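Local coordinates for protein chitinase (Thermococcus chitonophagus, PDB 5XSW) that probably hydrolyses chitin as an endochitinase, its helix-rich part binding a glycan while an all-antiparallel beta region precedes it in the chain, at residues A[113-118]-A[198-203]; A[122-127]-A[461-466]; A[404-409]-A[425-430]; A[432-437]-A[454-459]. One frame throughout, in Å; residues are numbered along the deposited sequence.

Interaction 1 of 4, residues A[113-118]-A[198-203]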
loop_
_atom_site.group_PDB
_atom_site.type_symbol
_atom_site.label_atom_id
_atom_site.label_comp_id
_atom_site.label_asym_id
_atom_site.label_seq_id
_atom_site.Cartn_x
_atom_site.Cartn_y
_atom_site.Cartn_z
ATOM N N PRO A 113 19.006 -19.550 -0.960
ATOM C CA PRO A 113 20.245 -20.290 -0.705
ATOM C C PRO A 113 20.458 -20.606 0.776
ATOM O O PRO A 113 19.995 -19.901 1.661
ATOM C CB PRO A 113 21.333 -19.343 -1.198
ATOM C CG PRO A 113 20.595 -18.210 -1.997
ATOM C CD PRO A 113 19.220 -18.174 -1.479
ATOM N N THR A 114 21.174 -21.691 1.038
ATOM C CA THR A 114 21.634 -21.999 2.389
ATOM C C THR A 114 22.941 -21.266 2.667
ATOM O O THR A 114 23.929 -21.398 1.948
ATOM C CB THR A 114 21.823 -23.524 2.567
ATOM O OG1 THR A 114 20.546 -24.106 2.469
ATOM C CG2 THR A 114 22.385 -23.856 3.986
ATOM N N ILE A 115 22.946 -20.439 3.687
ATOM C CA ILE A 115 24.159 -19.688 3.995
ATOM C C ILE A 115 25.117 -20.633 4.792
ATOM O O ILE A 115 26.307 -20.706 4.509
ATOM C CB ILE A 115 23.876 -18.434 4.869
ATOM C CG1 ILE A 115 22.745 -17.555 4.267
ATOM C CG2 ILE A 115 25.197 -17.675 5.155
ATOM C CD1 ILE A 115 23.050 -17.123 2.841
ATOM N N GLY A 116 24.568 -21.313 5.794
ATOM C CA GLY A 116 25.332 -22.247 6.626
ATOM C C GLY A 116 24.368 -22.998 7.522
ATOM O O GLY A 116 23.195 -22.666 7.574
ATOM N N GLU A 117 24.847 -24.006 8.247
ATOM C CA GLU A 117 23.969 -24.819 9.091
ATOM C C GLU A 117 24.698 -25.194 10.373
ATOM O O GLU A 117 25.915 -25.284 10.351
ATOM C CB GLU A 117 23.553 -26.105 8.353
ATOM C CG GLU A 117 22.683 -25.893 7.144
ATOM C CD GLU A 117 22.178 -27.219 6.584
ATOM O OE1 GLU A 117 22.717 -28.270 6.996
ATOM O OE2 GLU A 117 21.244 -27.215 5.758
ATOM N N LEU A 118 23.964 -25.339 11.467
ATOM C CA LEU A 118 24.542 -25.786 12.727
ATOM C C LEU A 118 25.001 -27.222 12.518
ATOM O O LEU A 118 24.394 -27.940 11.715
ATOM C CB LEU A 118 23.515 -25.744 13.854
ATOM C CG LEU A 118 23.113 -24.354 14.357
ATOM C CD1 LEU A 118 21.910 -24.407 15.268
ATOM C CD2 LEU A 118 24.290 -23.729 15.071
ATOM N N TRP A 198 17.430 -14.960 7.550
ATOM C CA TRP A 198 16.041 -15.292 7.293
ATOM C C TRP A 198 15.702 -15.244 5.795
ATOM O O TRP A 198 15.161 -16.220 5.257
ATOM C CB TRP A 198 15.115 -14.313 8.082
ATOM C CG TRP A 198 13.708 -14.791 8.282
ATOM C CD1 TRP A 198 13.097 -15.912 7.742
ATOM C CD2 TRP A 198 12.727 -14.151 9.084
ATOM N NE1 TRP A 198 11.801 -15.997 8.206
ATOM C CE2 TRP A 198 11.559 -14.929 9.037
ATOM C CE3 TRP A 198 12.741 -12.997 9.885
ATOM C CZ2 TRP A 198 10.395 -14.566 9.724
ATOM C CZ3 TRP A 198 11.611 -12.665 10.579
ATOM C CH2 TRP A 198 10.439 -13.443 10.480
ATOM N N PHE A 199 16.024 -14.145 5.091
ATOM C CA PHE A 199 15.501 -13.975 3.697
ATOM C C PHE A 199 16.615 -14.053 2.658
ATOM O O PHE A 199 16.362 -13.895 1.467
ATOM C CB PHE A 199 14.709 -12.625 3.552
ATOM C CG PHE A 199 13.518 -12.563 4.494
ATOM C CD1 PHE A 199 12.414 -13.356 4.253
ATOM C CD2 PHE A 199 13.536 -11.729 5.633
ATOM C CE1 PHE A 199 11.324 -13.370 5.162
ATOM C CE2 PHE A 199 12.452 -11.709 6.499
ATOM C CZ PHE A 199 11.365 -12.566 6.277
ATOM N N LYS A 200 17.843 -14.320 3.126
ATOM C CA LYS A 200 19.036 -14.540 2.264
ATOM C C LYS A 200 19.462 -13.280 1.569
ATOM O O LYS A 200 20.135 -13.326 0.528
ATOM C CB LYS A 200 18.780 -15.652 1.211
ATOM C CG LYS A 200 18.035 -16.875 1.826
ATOM C CD LYS A 200 18.783 -17.402 3.099
ATOM C CE LYS A 200 17.908 -18.514 3.721
ATOM N NZ LYS A 200 18.548 -19.108 4.981
ATOM N N VAL A 201 19.100 -12.128 2.152
ATOM C CA VAL A 201 19.522 -10.850 1.589
ATOM C C VAL A 201 20.910 -10.431 2.055
ATOM O O VAL A 201 21.190 -10.440 3.275
ATOM C CB VAL A 201 18.496 -9.709 2.012
ATOM C CG1 VAL A 201 18.911 -8.346 1.382
ATOM C CG2 VAL A 201 17.092 -10.177 1.528
ATOM N N ASN A 202 21.762 -10.107 1.085
ATOM C CA ASN A 202 23.130 -9.616 1.254
ATOM C C ASN A 202 23.125 -8.323 2.072
ATOM O O ASN A 202 22.551 -7.332 1.642
ATOM C CB ASN A 202 23.725 -9.331 -0.134
ATOM C CG ASN A 202 25.160 -8.811 -0.102
ATOM O OD1 ASN A 202 25.813 -8.714 0.954
ATOM N ND2 ASN A 202 25.679 -8.508 -1.276
ATOM N N PRO A 203 23.749 -8.332 3.253
ATOM C CA PRO A 203 23.785 -7.115 4.065
ATOM C C PRO A 203 24.370 -5.948 3.304
ATOM O O PRO A 203 23.946 -4.817 3.550
ATOM C CB PRO A 203 24.724 -7.495 5.275
ATOM C CG PRO A 203 24.663 -9.006 5.335
ATOM C CD PRO A 203 24.457 -9.468 3.873
HETATM O O HOH W 1 21.057 -20.368 5.873
#
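Two bends at its root, chi1 -43° with CG beside the backbone N and chi2 -53° about CB-CG, lay the aliphatic chain of K200 along P113 and I115. K200 is where helix 186-199 gives way to loop, at a positive phi of 69°, so a helix C terminus meets the long loop between strand 98-104 and helix 136-139. The P113 ring slides past the root of the lysine, its CD 3.7 Å from K200 CB. I115 fits more loosely, with CG1 4.1 Å from K200 CD. P113 O, buried here without a hydrogen-bond partner, presses on the chain at 3.1 Å from K200 CD. Beyond it the extended end of the chain lets the ammonium donate to E197 O, in the last turn of helix 186-199. Replacing K200 with an alanine would probably open a gap beside P113 and cost both the bond to E197 O and the lysine's hold on the bridging water. That water accepts from both segments, lying 2.9 Å from K200 NZ and 2.9 Å from I115 N.

Interaction 2 of 4, residues A[122-127]-A[461-466]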
loop_
_atom_site.group_PDB
_atom_site.type_symbol
_atom_site.label_atom_id
_atom_site.label_comp_id
_atom_site.label_asym_id
_atom_site.label_seq_id
_atom_site.Cartn_x
_atom_site.Cartn_y
_atom_site.Cartn_z
ATOM N N TRP A 122 23.932 -30.891 16.759
ATOM C CA TRP A 122 23.194 -29.941 17.610
ATOM C C TRP A 122 21.783 -30.408 17.915
ATOM O O TRP A 122 21.047 -30.826 17.022
ATOM C CB TRP A 122 23.132 -28.522 16.950
ATOM C CG TRP A 122 22.651 -27.516 17.925
ATOM C CD1 TRP A 122 23.411 -26.744 18.756
ATOM C CD2 TRP A 122 21.289 -27.201 18.205
ATOM N NE1 TRP A 122 22.589 -25.956 19.529
ATOM C CE2 TRP A 122 21.286 -26.233 19.217
ATOM C CE3 TRP A 122 20.065 -27.656 17.695
ATOM C CZ2 TRP A 122 20.109 -25.692 19.730
ATOM C CZ3 TRP A 122 18.891 -27.125 18.208
ATOM C CH2 TRP A 122 18.929 -26.147 19.214
ATOM N N LYS A 123 21.384 -30.264 19.175
ATOM C CA LYS A 123 20.031 -30.506 19.635
ATOM C C LYS A 123 19.770 -29.500 20.742
ATOM O O LYS A 123 20.695 -29.057 21.392
ATOM C CB LYS A 123 19.856 -31.939 20.205
ATOM C CG LYS A 123 20.157 -33.061 19.250
ATOM C CD LYS A 123 20.078 -34.420 19.962
ATOM C CE LYS A 123 21.351 -34.741 20.790
ATOM N NZ LYS A 123 22.526 -35.250 19.965
ATOM N N PRO A 124 18.508 -29.181 20.999
ATOM C CA PRO A 124 18.146 -28.260 22.076
ATOM C C PRO A 124 18.603 -28.762 23.435
ATOM O O PRO A 124 18.813 -29.965 23.596
ATOM C CB PRO A 124 16.622 -28.234 22.026
ATOM C CG PRO A 124 16.276 -28.640 20.656
ATOM C CD PRO A 124 17.348 -29.563 20.171
ATOM N N GLY A 125 18.726 -27.853 24.394
ATOM C CA GLY A 125 19.083 -28.185 25.767
ATOM C C GLY A 125 20.576 -28.219 25.993
ATOM O O GLY A 125 21.278 -27.224 25.887
ATOM N N ASN A 126 21.106 -29.389 26.294
ATOM C CA ASN A 126 22.466 -29.407 26.788
ATOM C C ASN A 126 23.478 -29.689 25.698
ATOM O O ASN A 126 24.353 -30.528 25.866
ATOM C CB ASN A 126 22.592 -30.405 27.952
ATOM C CG ASN A 126 21.915 -29.887 29.237
ATOM O OD1 ASN A 126 21.878 -28.665 29.505
ATOM N ND2 ASN A 126 21.367 -30.810 30.028
ATOM N N PHE A 127 23.391 -28.944 24.597
ATOM C CA PHE A 127 24.440 -28.994 23.597
ATOM C C PHE A 127 25.743 -28.407 24.107
ATOM O O PHE A 127 25.778 -27.659 25.088
ATOM C CB PHE A 127 24.020 -28.241 22.313
ATOM C CG PHE A 127 23.577 -26.804 22.570
ATOM C CD1 PHE A 127 24.487 -25.763 22.569
ATOM C CD2 PHE A 127 22.226 -26.518 22.816
ATOM C CE1 PHE A 127 24.063 -24.430 22.788
ATOM C CE2 PHE A 127 21.805 -25.193 23.048
ATOM C CZ PHE A 127 22.725 -24.168 23.035
ATOM N N MET A 461 16.635 -19.980 15.476
ATOM C CA MET A 461 15.714 -20.392 14.406
ATOM C C MET A 461 15.390 -21.875 14.361
ATOM O O MET A 461 14.395 -22.292 13.722
ATOM C CB MET A 461 16.272 -19.946 13.024
ATOM C CG MET A 461 16.233 -18.382 12.949
ATOM S SD MET A 461 16.992 -17.752 11.442
ATOM C CE MET A 461 15.695 -18.071 10.253
ATOM N N LYS A 462 16.206 -22.675 15.049
ATOM C CA LYS A 462 15.868 -24.094 15.241
ATOM C C LYS A 462 14.511 -24.183 15.898
ATOM O O LYS A 462 13.820 -25.156 15.751
ATOM C CB LYS A 462 16.924 -24.801 16.110
ATOM C CG LYS A 462 18.261 -25.082 15.423
ATOM C CD LYS A 462 18.034 -26.326 14.458
ATOM C CE LYS A 462 19.297 -26.793 13.736
ATOM N NZ LYS A 462 18.976 -27.870 12.702
ATOM N N HIS A 463 14.116 -23.185 16.660
ATOM C CA HIS A 463 12.811 -23.188 17.302
ATOM C C HIS A 463 11.697 -22.490 16.531
ATOM O O HIS A 463 10.597 -22.425 16.977
ATOM C CB HIS A 463 12.884 -22.608 18.705
ATOM C CG HIS A 463 13.830 -23.319 19.604
ATOM N ND1 HIS A 463 13.410 -24.140 20.619
ATOM C CD2 HIS A 463 15.173 -23.337 19.640
ATOM C CE1 HIS A 463 14.455 -24.631 21.240
ATOM N NE2 HIS A 463 15.538 -24.162 20.665
ATOM N N TRP A 464 11.991 -21.948 15.325
ATOM C CA TRP A 464 10.969 -21.223 14.565
ATOM C C TRP A 464 10.125 -22.163 13.689
ATOM O O TRP A 464 10.600 -23.203 13.246
ATOM C CB TRP A 464 11.646 -20.136 13.711
ATOM C CG TRP A 464 12.205 -18.969 14.502
ATOM C CD1 TRP A 464 12.479 -18.926 15.843
ATOM C CD2 TRP A 464 12.579 -17.682 13.977
ATOM N NE1 TRP A 464 13.006 -17.701 16.185
ATOM C CE2 TRP A 464 13.068 -16.915 15.055
ATOM C CE3 TRP A 464 12.555 -17.108 12.687
ATOM C CZ2 TRP A 464 13.525 -15.593 14.896
ATOM C CZ3 TRP A 464 13.005 -15.802 12.529
ATOM C CH2 TRP A 464 13.495 -15.062 13.624
ATOM N N PRO A 465 8.864 -21.799 13.427
ATOM C CA PRO A 465 8.026 -22.632 12.556
ATOM C C PRO A 465 8.687 -22.868 11.188
ATOM O O PRO A 465 9.382 -21.971 10.681
ATOM C CB PRO A 465 6.747 -21.808 12.381
ATOM C CG PRO A 465 6.830 -20.701 13.330
ATOM C CD PRO A 465 8.234 -20.514 13.768
ATOM N N GLU A 466 8.489 -24.065 10.633
ATOM C CA GLU A 466 8.993 -24.442 9.319
ATOM C C GLU A 466 7.831 -24.485 8.336
ATOM O O GLU A 466 6.704 -24.798 8.731
ATOM C CB GLU A 466 9.700 -25.804 9.387
ATOM C CG GLU A 466 10.996 -25.783 10.212
ATOM C CD GLU A 466 12.186 -25.334 9.387
ATOM O OE1 GLU A 466 11.979 -24.838 8.256
ATOM O OE2 GLU A 466 13.339 -25.516 9.841
HETATM O O HOH W 2 21.079 -29.951 14.221
#
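The lysine K462 meets the indole of W122 with its hydrocarbon part, while its charged end is tied back to the same residue merely by a long water bridge. K462 CG approaches the six-membered ring obliquely, 3.5 Å from W122 CZ3, and the two side chains run past each other in opposite directions. Bending at chi2 (-76°) carries the amine on toward W122 O: a water donates to that carbonyl at 2.9 Å and accepts a weak bond from K462 NZ at 3.3 Å. K462 and H463 are the central pair of a type I beta turn from M461 to W464 at the C-terminal end of helix 449-461, closed by W464 N to M461 O at 2.9 Å. H463 brings NE2 to the edge of the indole, near its plane and 4.2 Å from W122 CH2, while its CE1 lies 4.3 Å from P124 CB. The same NE2 is hydrogen-bonded to D430 OD2, whose other oxygen, OD1, takes G125 N. Behind, W122 NE1 stands 3.2 Å above the F127 ring, over its centre.

Interaction 3 of 4, residues A[404-409]-A[425-430]; sequences YFFTVV and NAMMRD
Two methionines of helix 421-439 approach the F406 ring from the same side of its plane, both obliquely and on different parts of it. M428 makes a Met-aromatic contact: its SD is 4.5 Å from the F406 ring centroid, 37° off the normal, and 3.7 Å from F406 CB. A bend at chi2 (-49°) brings the sulfur of M428 back to F406 although CB sets out beside it, and a further bend at chi3 turns its methyl, CE, to 4.1 Å from F406 CD2. M427 leaves its helix with CG anti to the backbone N (chi1 -175°) and bends at chi3, which sets its CE 4.1 Å from F406 CD1. F405 CD2 covers the other face of the F406 ring, 4.0 Å above its centre. An alanine at F406 is likely to leave the M428 sulfur without its aromatic partner and open a gap beside the M427 methyl. F406 also packs on I456 and A460 of helix 449-461, so it is shared by three helices, while F405 lies against L194 of helix 186-199.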
loop_
_atom_site.group_PDB
_atom_site.type_symbol
_atom_site.label_atom_id
_atom_site.label_comp_id
_atom_site.label_asym_id
_atom_site.label_seq_id
_atom_site.Cartn_x
_atom_site.Cartn_y
_atom_site.Cartn_z
ATOM N N TYR A 404 17.705 -8.053 24.319
ATOM C CA TYR A 404 16.954 -6.908 23.802
ATOM C C TYR A 404 16.509 -7.194 22.346
ATOM O O TYR A 404 15.331 -7.071 21.962
ATOM C CB TYR A 404 17.854 -5.660 23.873
ATOM C CG TYR A 404 17.253 -4.495 23.110
ATOM C CD1 TYR A 404 15.999 -3.982 23.443
ATOM C CD2 TYR A 404 17.932 -3.935 22.040
ATOM C CE1 TYR A 404 15.448 -2.917 22.705
ATOM C CE2 TYR A 404 17.404 -2.886 21.328
ATOM C CZ TYR A 404 16.173 -2.384 21.659
ATOM O OH TYR A 404 15.696 -1.339 20.878
ATOM N N PHE A 405 17.476 -7.607 21.544
ATOM C CA PHE A 405 17.196 -7.958 20.147
ATOM C C PHE A 405 16.029 -8.931 20.032
ATOM O O PHE A 405 15.052 -8.659 19.312
ATOM C CB PHE A 405 18.446 -8.523 19.482
ATOM C CG PHE A 405 18.201 -8.914 18.045
ATOM C CD1 PHE A 405 18.146 -7.932 17.050
ATOM C CD2 PHE A 405 17.965 -10.245 17.697
ATOM C CE1 PHE A 405 17.869 -8.278 15.722
ATOM C CE2 PHE A 405 17.693 -10.591 16.359
ATOM C CZ PHE A 405 17.668 -9.602 15.385
ATOM N N PHE A 406 16.028 -10.030 20.797
ATOM C CA PHE A 406 14.935 -10.975 20.633
ATOM C C PHE A 406 13.597 -10.529 21.244
ATOM O O PHE A 406 12.569 -10.906 20.732
ATOM C CB PHE A 406 15.309 -12.369 21.185
ATOM C CG PHE A 406 16.248 -13.108 20.296
ATOM C CD1 PHE A 406 15.777 -13.741 19.159
ATOM C CD2 PHE A 406 17.613 -13.119 20.549
ATOM C CE1 PHE A 406 16.644 -14.416 18.281
ATOM C CE2 PHE A 406 18.492 -13.796 19.662
ATOM C CZ PHE A 406 17.999 -14.427 18.523
ATOM N N THR A 407 13.624 -9.738 22.324
ATOM C CA THR A 407 12.409 -9.062 22.813
ATOM C C THR A 407 11.747 -8.212 21.721
ATOM O O THR A 407 10.547 -8.269 21.535
ATOM C CB THR A 407 12.753 -8.140 24.025
ATOM O OG1 THR A 407 13.409 -8.928 25.024
ATOM C CG2 THR A 407 11.528 -7.522 24.631
ATOM N N VAL A 408 12.533 -7.401 21.034
ATOM C CA VAL A 408 11.966 -6.588 19.943
ATOM C C VAL A 408 11.425 -7.500 18.840
ATOM O O VAL A 408 10.284 -7.329 18.315
ATOM C CB VAL A 408 13.026 -5.622 19.382
ATOM C CG1 VAL A 408 12.411 -4.859 18.145
ATOM C CG2 VAL A 408 13.470 -4.605 20.526
ATOM N N VAL A 409 12.197 -8.528 18.480
ATOM C CA VAL A 409 11.677 -9.427 17.441
ATOM C C VAL A 409 10.324 -10.012 17.874
ATOM O O VAL A 409 9.358 -10.086 17.112
ATOM C CB VAL A 409 12.683 -10.554 17.115
ATOM C CG1 VAL A 409 12.020 -11.579 16.180
ATOM C CG2 VAL A 409 13.911 -9.928 16.401
ATOM N N ASN A 425 10.357 -19.444 25.350
ATOM C CA ASN A 425 11.229 -19.592 26.523
ATOM C C ASN A 425 12.272 -20.646 26.313
ATOM O O ASN A 425 13.436 -20.441 26.651
ATOM C CB ASN A 425 10.400 -19.940 27.773
ATOM C CG ASN A 425 9.526 -18.799 28.201
ATOM O OD1 ASN A 425 9.828 -17.638 27.921
ATOM N ND2 ASN A 425 8.426 -19.112 28.870
ATOM N N ALA A 426 11.874 -21.784 25.734
ATOM C CA ALA A 426 12.871 -22.821 25.422
ATOM C C ALA A 426 13.918 -22.307 24.435
ATOM O O ALA A 426 15.132 -22.588 24.552
ATOM C CB ALA A 426 12.192 -24.075 24.865
ATOM N N MET A 427 13.447 -21.559 23.439
ATOM C CA MET A 427 14.367 -20.956 22.464
ATOM C C MET A 427 15.383 -20.041 23.169
ATOM O O MET A 427 16.606 -20.124 22.948
ATOM C CB MET A 427 13.542 -20.203 21.381
ATOM C CG MET A 427 14.406 -19.631 20.231
ATOM S SD MET A 427 13.446 -18.311 19.436
ATOM C CE MET A 427 13.792 -17.010 20.577
ATOM N N MET A 428 14.894 -19.168 24.039
ATOM C CA MET A 428 15.776 -18.225 24.698
ATOM C C MET A 428 16.769 -18.915 25.670
ATOM O O MET A 428 17.912 -18.489 25.765
ATOM C CB MET A 428 14.923 -17.157 25.422
ATOM C CG MET A 428 14.269 -16.130 24.439
ATOM S SD MET A 428 15.440 -15.410 23.220
ATOM C CE MET A 428 16.629 -14.579 24.247
ATOM N N ARG A 429 16.368 -20.008 26.349
ATOM C CA ARG A 429 17.380 -20.820 27.097
ATOM C C ARG A 429 18.520 -21.311 26.183
ATOM O O ARG A 429 19.711 -21.157 26.497
ATOM C CB ARG A 429 16.706 -22.028 27.800
ATOM C CG ARG A 429 15.866 -21.621 29.023
ATOM C CD ARG A 429 15.448 -22.818 29.906
ATOM N NE ARG A 429 14.497 -23.710 29.234
ATOM C CZ ARG A 429 13.185 -23.477 29.154
ATOM N NH1 ARG A 429 12.650 -22.389 29.710
ATOM N NH2 ARG A 429 12.407 -24.337 28.528
ATOM N N ASP A 430 18.164 -21.887 25.022
ATOM C CA ASP A 430 19.185 -22.298 24.051
ATOM C C ASP A 430 20.056 -21.142 23.556
ATOM O O ASP A 430 21.274 -21.269 23.441
ATOM C CB ASP A 430 18.532 -22.955 22.838
ATOM C CG ASP A 430 18.085 -24.398 23.100
ATOM O OD1 ASP A 430 18.348 -24.963 24.210
ATOM O OD2 ASP A 430 17.479 -24.969 22.162
#

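Interaction 4 of 4, residues A[432-437]-A[454-459]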
loop_
_atom_site.group_PDB
_atom_site.type_symbol
_atom_site.label_atom_id
_atom_site.label_comp_id
_atom_site.label_asym_id
_atom_site.label_seq_id
_atom_site.Cartn_x
_atom_site.Cartn_y
_atom_site.Cartn_z
ATOM N N LYS A 432 20.660 -18.290 25.106
ATOM C CA LYS A 432 21.575 -17.882 26.204
ATOM C C LYS A 432 22.722 -18.870 26.421
ATOM O O LYS A 432 23.911 -18.480 26.623
ATOM C CB LYS A 432 20.802 -17.712 27.526
ATOM C CG LYS A 432 21.744 -17.205 28.645
ATOM C CD LYS A 432 21.008 -16.612 29.787
ATOM C CE LYS A 432 21.987 -15.851 30.705
ATOM N NZ LYS A 432 21.159 -15.091 31.701
ATOM N N ARG A 433 22.383 -20.163 26.369
ATOM C CA ARG A 433 23.454 -21.180 26.486
ATOM C C ARG A 433 24.454 -21.047 25.366
ATOM O O ARG A 433 25.678 -21.103 25.584
ATOM C CB ARG A 433 22.876 -22.613 26.500
ATOM C CG ARG A 433 23.976 -23.682 26.679
ATOM C CD ARG A 433 23.406 -25.092 26.823
ATOM N NE ARG A 433 24.462 -26.120 26.841
ATOM C CZ ARG A 433 25.079 -26.549 27.945
ATOM N NH1 ARG A 433 24.751 -26.046 29.132
ATOM N NH2 ARG A 433 26.016 -27.487 27.862
ATOM N N ALA A 434 23.962 -20.823 24.136
ATOM C CA ALA A 434 24.914 -20.651 23.035
ATOM C C ALA A 434 25.773 -19.395 23.226
ATOM O O ALA A 434 26.991 -19.367 22.959
ATOM C CB ALA A 434 24.123 -20.603 21.642
ATOM N N TYR A 435 25.117 -18.315 23.640
ATOM C CA TYR A 435 25.881 -17.095 23.942
ATOM C C TYR A 435 27.036 -17.382 24.988
ATOM O O TYR A 435 28.213 -17.029 24.803
ATOM C CB TYR A 435 24.926 -16.021 24.468
ATOM C CG TYR A 435 25.661 -14.876 25.082
ATOM C CD1 TYR A 435 26.066 -13.786 24.291
ATOM C CD2 TYR A 435 26.014 -14.895 26.451
ATOM C CE1 TYR A 435 26.784 -12.744 24.828
ATOM C CE2 TYR A 435 26.748 -13.863 26.995
ATOM C CZ TYR A 435 27.126 -12.792 26.184
ATOM O OH TYR A 435 27.839 -11.743 26.712
ATOM N N ASP A 436 26.650 -18.042 26.069
ATOM C CA ASP A 436 27.615 -18.394 27.153
ATOM C C ASP A 436 28.795 -19.198 26.595
ATOM O O ASP A 436 29.956 -18.814 26.798
ATOM C CB ASP A 436 26.892 -19.162 28.273
ATOM C CG ASP A 436 25.977 -18.281 29.084
ATOM O OD1 ASP A 436 26.270 -17.063 29.128
ATOM O OD2 ASP A 436 24.972 -18.793 29.656
ATOM N N LEU A 437 28.530 -20.253 25.811
ATOM C CA LEU A 437 29.645 -21.027 25.269
ATOM C C LEU A 437 30.501 -20.270 24.300
ATOM O O LEU A 437 31.742 -20.399 24.264
ATOM C CB LEU A 437 29.126 -22.318 24.585
ATOM C CG LEU A 437 28.322 -23.180 25.576
ATOM C CD1 LEU A 437 27.601 -24.402 24.920
ATOM C CD2 LEU A 437 29.255 -23.635 26.736
ATOM N N LEU A 454 25.593 -15.078 13.472
ATOM C CA LEU A 454 24.804 -15.991 12.646
ATOM C C LEU A 454 24.518 -17.317 13.361
ATOM O O LEU A 454 23.434 -17.897 13.216
ATOM C CB LEU A 454 25.500 -16.317 11.319
ATOM C CG LEU A 454 25.472 -15.201 10.263
ATOM C CD1 LEU A 454 26.181 -15.667 8.943
ATOM C CD2 LEU A 454 23.974 -14.817 9.996
ATOM N N THR A 455 25.483 -17.766 14.160
ATOM C CA THR A 455 25.271 -19.048 14.896
ATOM C C THR A 455 24.177 -18.862 15.967
ATOM O O THR A 455 23.282 -19.694 16.130
ATOM C CB THR A 455 26.624 -19.539 15.478
ATOM O OG1 THR A 455 27.498 -19.880 14.390
ATOM C CG2 THR A 455 26.393 -20.831 16.332
ATOM N N ILE A 456 24.181 -17.693 16.631
ATOM C CA ILE A 456 23.121 -17.359 17.579
ATOM C C ILE A 456 21.757 -17.350 16.895
ATOM O O ILE A 456 20.754 -17.917 17.388
ATOM C CB ILE A 456 23.355 -15.971 18.235
ATOM C CG1 ILE A 456 24.613 -15.952 19.129
ATOM C CG2 ILE A 456 22.040 -15.521 18.951
ATOM C CD1 ILE A 456 24.466 -16.806 20.470
ATOM N N LEU A 457 21.690 -16.684 15.745
ATOM C CA LEU A 457 20.424 -16.707 14.969
ATOM C C LEU A 457 19.939 -18.140 14.605
ATOM O O LEU A 457 18.735 -18.460 14.708
ATOM C CB LEU A 457 20.581 -15.887 13.682
ATOM C CG LEU A 457 20.644 -14.336 13.889
ATOM C CD1 LEU A 457 20.832 -13.577 12.544
ATOM C CD2 LEU A 457 19.380 -13.831 14.637
ATOM N N ARG A 458 20.874 -18.986 14.207
ATOM C CA ARG A 458 20.533 -20.365 13.800
ATOM C C ARG A 458 20.031 -21.162 14.977
ATOM O O ARG A 458 19.043 -21.906 14.863
ATOM C CB ARG A 458 21.771 -21.054 13.176
ATOM C CG ARG A 458 22.004 -20.526 11.777
ATOM C CD ARG A 458 23.242 -21.026 11.075
ATOM N NE ARG A 458 23.431 -20.207 9.883
ATOM C CZ ARG A 458 24.592 -19.981 9.311
ATOM N NH1 ARG A 458 25.695 -20.531 9.792
ATOM N NH2 ARG A 458 24.667 -19.169 8.273
ATOM N N VAL A 459 20.675 -20.962 16.131
ATOM C CA VAL A 459 20.162 -21.585 17.347
ATOM C C VAL A 459 18.768 -21.134 17.614
ATOM O O VAL A 459 17.874 -21.964 17.839
ATOM C CB VAL A 459 21.059 -21.276 18.537
ATOM C CG1 VAL A 459 20.347 -21.623 19.836
ATOM C CG2 VAL A 459 22.350 -22.073 18.369
#
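A434 offers the low spot on helix 421-439 into which I456 and V459 of helix 449-461 settle. The delta methyl of I456 is the chief bump. It lies over the backbone between A434 and Y435, with CD1 3.6 Å from Y435 N and 3.8 Å from Y435 CA, and it is flanked by A434 CB at 4.0 Å and Y435 CB at 4.1 Å. Both torsions of I456 serve this fit: CG1 stands beside the backbone N at chi1 -66°, and a further bend at chi2 directs CD1 across the gap. One turn on, V459 brings CG2 to A434 CB, again at 4.0 Å, so the small alanine methyl meets both branched side chains. Y435 leaves room for the isoleucine because its CG is anti to the backbone N, which carries the ring off toward I402 of helix 399-412. Behind the contact, R458 turns to helix 186-199 and forms a salt bridge with E197, while L457 packs on A193 of that helix. The short segments have their axes 9.7 Å apart and run nearly antiparallel, at 155°. All four touching residues are buried, and no hydrogen bond crosses between them: this is the apolar interface of an antiparallel helical hairpin, its two helices joined by a short linker that ends in strand 447-448.

How the interactions relate
From the N terminus, past the antiparallel beta strands, the loop after strand 98-104 opens interaction 1 at 113-118 and interaction 2 at 122-127; interaction 1 closes at the end of helix 186-199, interaction 2 only at 461-466. Their segments alternate, so the two contacts cross, and L118 touches K462 where they meet. Nested inside interaction 2 are interactions 3 and 4, in series: 3 pairs helix 399-412 with helix 421-439, and 4 pairs helix 421-439 with helix 449-461. D430 and R433 of helix 421-439 tie interactions 3 and 4 to the 122-127 loop. R458 packs against I115 and G116 of interaction 1.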